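Long-range contact in putative lipoprotein (Bacteroides ovatus, PDB 3OQQ), which is of unknown function but is probably an extracellular lipoprotein, rich in beta strands, that binds calcium ions: residues Asn148-Thr159 with Glu175-Gly186. Sequence-based numbering, arbitrary orientation. Where two conformers were deposited one is given.
Sequences NDVVFEYDLKVT and ELLLTLDVRAVG. With CA (calcium ion), chain B; CA (calcium ion), chain C.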
loop_
_atom_site.group_PDB
_atom_site.type_symbol
_atom_site.label_atom_id
_atom_site.label_comp_id
_atom_site.label_asym_id
_atom_site.label_seq_id
_atom_site.Cartn_x
_atom_site.Cartn_y
_atom_site.Cartn_z
ATOM N N ASN A 148 -1.057 -13.954 8.997
ATOM C CA ASN A 148 -1.195 -14.249 7.562
ATOM C C ASN A 148 -2.671 -14.402 7.188
ATOM O O ASN A 148 -2.976 -14.886 6.104
ATOM C CB ASN A 148 -0.398 -15.501 7.184
ATOM C CG ASN A 148 -0.987 -16.728 7.828
ATOM O OD1 ASN A 148 -2.047 -16.652 8.443
ATOM N ND2 ASN A 148 -0.354 -17.873 7.673
ATOM N N ASP A 149 -3.585 -14.030 8.110
ATOM C CA ASP A 149 -5.043 -14.187 7.925
ATOM C C ASP A 149 -5.529 -13.501 6.669
ATOM O O ASP A 149 -6.394 -14.050 5.977
ATOM C CB ASP A 149 -5.796 -13.736 9.168
ATOM C CG ASP A 149 -5.312 -14.535 10.382
ATOM O OD1 ASP A 149 -4.568 -15.546 10.185
ATOM O OD2 ASP A 149 -5.639 -14.142 11.514
ATOM N N VAL A 150 -4.940 -12.332 6.349
ATOM C CA VAL A 150 -5.111 -11.617 5.090
ATOM C C VAL A 150 -3.745 -11.025 4.768
ATOM O O VAL A 150 -3.150 -10.310 5.582
ATOM C CB VAL A 150 -6.246 -10.557 4.969
ATOM C CG1 VAL A 150 -6.348 -10.054 3.521
ATOM C CG2 VAL A 150 -7.601 -11.109 5.418
ATOM N N VAL A 151 -3.201 -11.404 3.621
ATOM C CA VAL A 151 -1.883 -10.886 3.228
ATOM C C VAL A 151 -2.093 -10.286 1.867
ATOM O O VAL A 151 -2.547 -10.979 0.953
ATOM C CB VAL A 151 -0.742 -11.932 3.265
ATOM C CG1 VAL A 151 0.605 -11.320 2.895
ATOM C CG2 VAL A 151 -0.658 -12.629 4.619
ATOM N N PHE A 152 -1.865 -8.984 1.750
ATOM C CA PHE A 152 -2.000 -8.354 0.448
ATOM C C PHE A 152 -0.949 -7.340 0.205
ATOM O O PHE A 152 -0.592 -6.601 1.104
ATOM C CB PHE A 152 -3.381 -7.729 0.238
ATOM C CG PHE A 152 -3.800 -6.594 1.140
ATOM C CD1 PHE A 152 -4.473 -6.847 2.336
ATOM C CD2 PHE A 152 -3.654 -5.271 0.732
ATOM C CE1 PHE A 152 -4.950 -5.804 3.119
ATOM C CE2 PHE A 152 -4.116 -4.226 1.530
ATOM C CZ PHE A 152 -4.785 -4.506 2.709
ATOM N N GLU A 153 -0.482 -7.278 -1.025
ATOM C CA GLU A 153 0.484 -6.270 -1.465
ATOM C C GLU A 153 -0.233 -5.080 -2.006
ATOM O O GLU A 153 -1.288 -5.207 -2.627
ATOM C CB GLU A 153 1.409 -6.821 -2.563
ATOM C CG GLU A 153 1.976 -8.191 -2.259
ATOM C CD GLU A 153 3.008 -8.710 -3.241
ATOM O OE1 GLU A 153 3.033 -8.219 -4.394
ATOM O OE2 GLU A 153 3.801 -9.598 -2.846
ATOM N N TYR A 154 0.345 -3.918 -1.833
ATOM C CA TYR A 154 -0.287 -2.743 -2.409
ATOM C C TYR A 154 0.736 -1.940 -3.127
ATOM O O TYR A 154 1.922 -2.004 -2.805
ATOM C CB TYR A 154 -1.000 -1.876 -1.355
ATOM C CG TYR A 154 -0.054 -1.087 -0.477
ATOM C CD1 TYR A 154 0.375 0.188 -0.848
ATOM C CD2 TYR A 154 0.428 -1.618 0.717
ATOM C CE1 TYR A 154 1.220 0.931 -0.034
ATOM C CE2 TYR A 154 1.262 -0.871 1.551
ATOM C CZ TYR A 154 1.685 0.385 1.149
ATOM O OH TYR A 154 2.525 1.127 1.938
ATOM N N ASP A 155 0.261 -1.097 -4.034
ATOM C CA ASP A 155 1.112 -0.183 -4.784
ATOM C C ASP A 155 0.336 1.066 -5.043
ATOM O O ASP A 155 -0.742 1.008 -5.626
ATOM C CB ASP A 155 1.564 -0.813 -6.112
ATOM C CG ASP A 155 2.713 -0.054 -6.737
ATOM O OD1 ASP A 155 2.476 1.064 -7.261
ATOM O OD2 ASP A 155 3.847 -0.564 -6.693
ATOM N N LEU A 156 0.889 2.191 -4.621
ATOM C CA LEU A 156 0.286 3.509 -4.817
ATOM C C LEU A 156 1.236 4.400 -5.610
ATOM O O LEU A 156 2.413 4.480 -5.280
ATOM C CB LEU A 156 -0.051 4.165 -3.462
ATOM C CG LEU A 156 -1.363 3.760 -2.818
ATOM C CD1 LEU A 156 -1.307 3.915 -1.301
ATOM C CD2 LEU A 156 -2.516 4.570 -3.387
ATOM N N LYS A 157 0.711 5.057 -6.669
ATOM C CA LYS A 157 1.407 6.004 -7.536
ATOM C C LYS A 157 0.531 7.239 -7.670
ATOM O O LYS A 157 -0.633 7.125 -8.055
ATOM C CB LYS A 157 1.717 5.414 -8.926
ATOM C CG LYS A 157 3.071 4.774 -9.087
ATOM C CD LYS A 157 3.229 4.139 -10.476
ATOM C CE LYS A 157 2.912 2.651 -10.507
ATOM N NZ LYS A 157 3.878 1.824 -9.720
ATOM N N VAL A 158 1.067 8.399 -7.317
ATOM C CA VAL A 158 0.374 9.673 -7.440
ATOM C C VAL A 158 1.152 10.465 -8.490
ATOM O O VAL A 158 2.310 10.810 -8.272
ATOM C CB VAL A 158 0.224 10.409 -6.087
ATOM C CG1 VAL A 158 -0.243 11.854 -6.292
ATOM C CG2 VAL A 158 -0.747 9.665 -5.184
ATOM N N THR A 159 0.530 10.699 -9.640
ATOM C CA THR A 159 1.129 11.410 -10.767
ATOM C C THR A 159 0.608 12.835 -10.802
ATOM O O THR A 159 -0.599 13.059 -10.645
ATOM C CB THR A 159 0.761 10.668 -12.049
ATOM O OG1 THR A 159 1.119 9.297 -11.908
ATOM C CG2 THR A 159 1.382 11.283 -13.309
ATOM N N GLU A 175 -3.461 12.329 -10.577
ATOM C CA GLU A 175 -3.982 10.993 -10.769
ATOM C C GLU A 175 -3.430 10.137 -9.692
ATOM O O GLU A 175 -2.324 10.375 -9.219
ATOM C CB GLU A 175 -3.585 10.436 -12.128
ATOM C CG GLU A 175 -4.627 10.652 -13.196
ATOM C CD GLU A 175 -4.317 9.881 -14.457
ATOM O OE1 GLU A 175 -3.845 8.721 -14.351
ATOM O OE2 GLU A 175 -4.564 10.436 -15.553
ATOM N N LEU A 176 -4.196 9.153 -9.303
ATOM C CA LEU A 176 -3.827 8.165 -8.313
ATOM C C LEU A 176 -4.058 6.816 -8.937
ATOM O O LEU A 176 -5.132 6.581 -9.493
ATOM C CB LEU A 176 -4.675 8.346 -7.037
ATOM C CG LEU A 176 -4.316 7.469 -5.855
ATOM C CD1 LEU A 176 -4.343 8.258 -4.623
ATOM C CD2 LEU A 176 -5.261 6.272 -5.721
ATOM N N LEU A 177 -3.040 5.965 -8.914
ATOM C CA LEU A 177 -3.155 4.588 -9.354
ATOM C C LEU A 177 -2.840 3.686 -8.157
ATOM O O LEU A 177 -1.711 3.717 -7.632
ATOM C CB LEU A 177 -2.246 4.265 -10.559
ATOM C CG LEU A 177 -2.398 2.865 -11.177
ATOM C CD1 LEU A 177 -3.738 2.747 -11.911
ATOM C CD2 LEU A 177 -1.262 2.591 -12.169
ATOM N N LEU A 178 -3.852 2.911 -7.713
ATOM C CA LEU A 178 -3.718 1.952 -6.626
ATOM C C LEU A 178 -3.941 0.526 -7.096
ATOM O O LEU A 178 -4.949 0.237 -7.734
ATOM C CB LEU A 178 -4.709 2.251 -5.483
ATOM C CG LEU A 178 -4.896 1.138 -4.411
ATOM C CD1 LEU A 178 -3.754 1.099 -3.431
ATOM C CD2 LEU A 178 -6.185 1.290 -3.672
ATOM N N THR A 179 -3.034 -0.386 -6.707
ATOM C CA THR A 179 -3.262 -1.802 -6.911
ATOM C C THR A 179 -3.277 -2.425 -5.556
ATOM O O THR A 179 -2.562 -1.970 -4.660
ATOM C CB THR A 179 -2.297 -2.504 -7.881
ATOM O OG1 THR A 179 -0.948 -2.399 -7.443
ATOM C CG2 THR A 179 -2.476 -2.061 -9.320
ATOM N N LEU A 180 -4.139 -3.425 -5.389
ATOM C CA LEU A 180 -4.278 -4.271 -4.201
ATOM C C LEU A 180 -4.242 -5.698 -4.698
ATOM O O LEU A 180 -5.115 -6.092 -5.502
ATOM C CB LEU A 180 -5.588 -3.982 -3.438
ATOM C CG LEU A 180 -5.827 -2.570 -2.893
ATOM C CD1 LEU A 180 -7.245 -2.429 -2.406
ATOM C CD2 LEU A 180 -4.840 -2.220 -1.780
ATOM N N ASP A 181 -3.186 -6.440 -4.321
ATOM C CA ASP A 181 -2.973 -7.816 -4.792
ATOM C C ASP A 181 -3.049 -8.797 -3.661
ATOM O O ASP A 181 -2.239 -8.698 -2.744
ATOM C CB ASP A 181 -1.597 -7.942 -5.493
ATOM C CG ASP A 181 -1.445 -7.031 -6.687
ATOM O OD1 ASP A 181 -2.495 -6.639 -7.283
ATOM O OD2 ASP A 181 -0.300 -6.666 -7.006
ATOM N N VAL A 182 -3.986 -9.766 -3.738
ATOM C CA VAL A 182 -4.162 -10.791 -2.700
ATOM C C VAL A 182 -3.038 -11.820 -2.781
ATOM O O VAL A 182 -2.972 -12.608 -3.726
ATOM C CB VAL A 182 -5.542 -11.496 -2.740
ATOM C CG1 VAL A 182 -5.705 -12.422 -1.528
ATOM C CG2 VAL A 182 -6.677 -10.491 -2.802
ATOM N N ARG A 183 -2.216 -11.876 -1.745
ATOM C CA ARG A 183 -1.140 -12.836 -1.707
ATOM C C ARG A 183 -1.589 -14.102 -0.964
ATOM O O ARG A 183 -1.275 -15.197 -1.405
ATOM C CB ARG A 183 0.117 -12.165 -1.106
ATOM C CG ARG A 183 0.927 -12.993 -0.175
ATOM C CD ARG A 183 2.386 -13.015 -0.519
ATOM N NE ARG A 183 3.103 -11.733 -0.553
ATOM C CZ ARG A 183 3.886 -11.275 0.424
ATOM N NH1 ARG A 183 3.985 -11.943 1.580
ATOM N NH2 ARG A 183 4.586 -10.154 0.253
ATOM N N ALA A 184 -2.324 -13.970 0.143
ATOM C CA ALA A 184 -2.771 -15.134 0.913
ATOM C C ALA A 184 -3.953 -14.787 1.800
ATOM O O ALA A 184 -4.097 -13.628 2.203
ATOM C CB ALA A 184 -1.621 -15.661 1.791
ATOM N N VAL A 185 -4.724 -15.832 2.198
ATOM C CA VAL A 185 -5.832 -15.720 3.144
ATOM C C VAL A 185 -5.685 -16.895 4.130
ATOM O O VAL A 185 -6.149 -17.995 3.860
ATOM C CB VAL A 185 -7.241 -15.625 2.494
ATOM C CG1 VAL A 185 -8.318 -15.384 3.550
ATOM C CG2 VAL A 185 -7.295 -14.531 1.428
ATOM N N GLY A 186 -4.972 -16.650 5.230
ATOM C CA GLY A 186 -4.724 -17.653 6.261
ATOM C C GLY A 186 -5.808 -17.709 7.313
ATOM O O GLY A 186 -5.529 -17.869 8.490
HETATM CA CA CA B . -3.603 -17.809 9.845
HETATM CA CA CA C . -4.064 -15.653 12.776
HETATM O O HOH W 1 0.164 1.806 -8.644
HETATM O O HOH W 2 -4.912 -17.771 12.176
HETATM O O HOH W 3 -6.172 -15.959 13.843
HETATM O O HOH W 4 -2.872 -16.620 14.644
#
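Strands 150-159 and 175-184 pair as the two arms of an antiparallel beta hairpin near the centre of the chain, and the loops at one end of the pair meet at a pair of calcium ions. Strand 122-131 flanks the first arm and strand 298-307 the second. From E153 with D181 to T159 with E175 the register is regular; between V151 and F152 it slips by one residue. This is a classic beta bulge: R183 and A184 both face V151, whose carbonyl O accepts R183 N at 2.9 Å and A184 N at 3.1 Å from the same face of its plane.

The extra residue brings the R183 side chain over the first arm. Its CG packs 3.5 Å from CG1 of V151, and its bent chain turns the guanidinium edge-on to E153, where NE and NH2 both bond to OE2, each at 3.2 Å. The planes of the two groups are perpendicular. The E153 chain can reach across because it is extended beyond CG (chi2 -174°). R183 is also held by T392, and a leucine in its place would probably leave the buried E153 carboxylate without its cationic mate. E153 OE1 lies 4.5 Å from OD2 of D181, a like charge that R300 of strand 298-307 pairs with.

Apolar residues suit the other face, covered by helix 314-328 and strand 333-339. There V158 CG2 packs 3.9 Å from L176 CD1, and L180 CD2 bridges the F152 ring and Y154 CB.

At the loop end, past V150 and V185, oxygen ligands suit calcium. D146 and E397 join N148, D149 and G186 around one ion, E132 and D146 join D149 at the second, and D149 OD1 bridges both, at 2.5 and 2.6 Å.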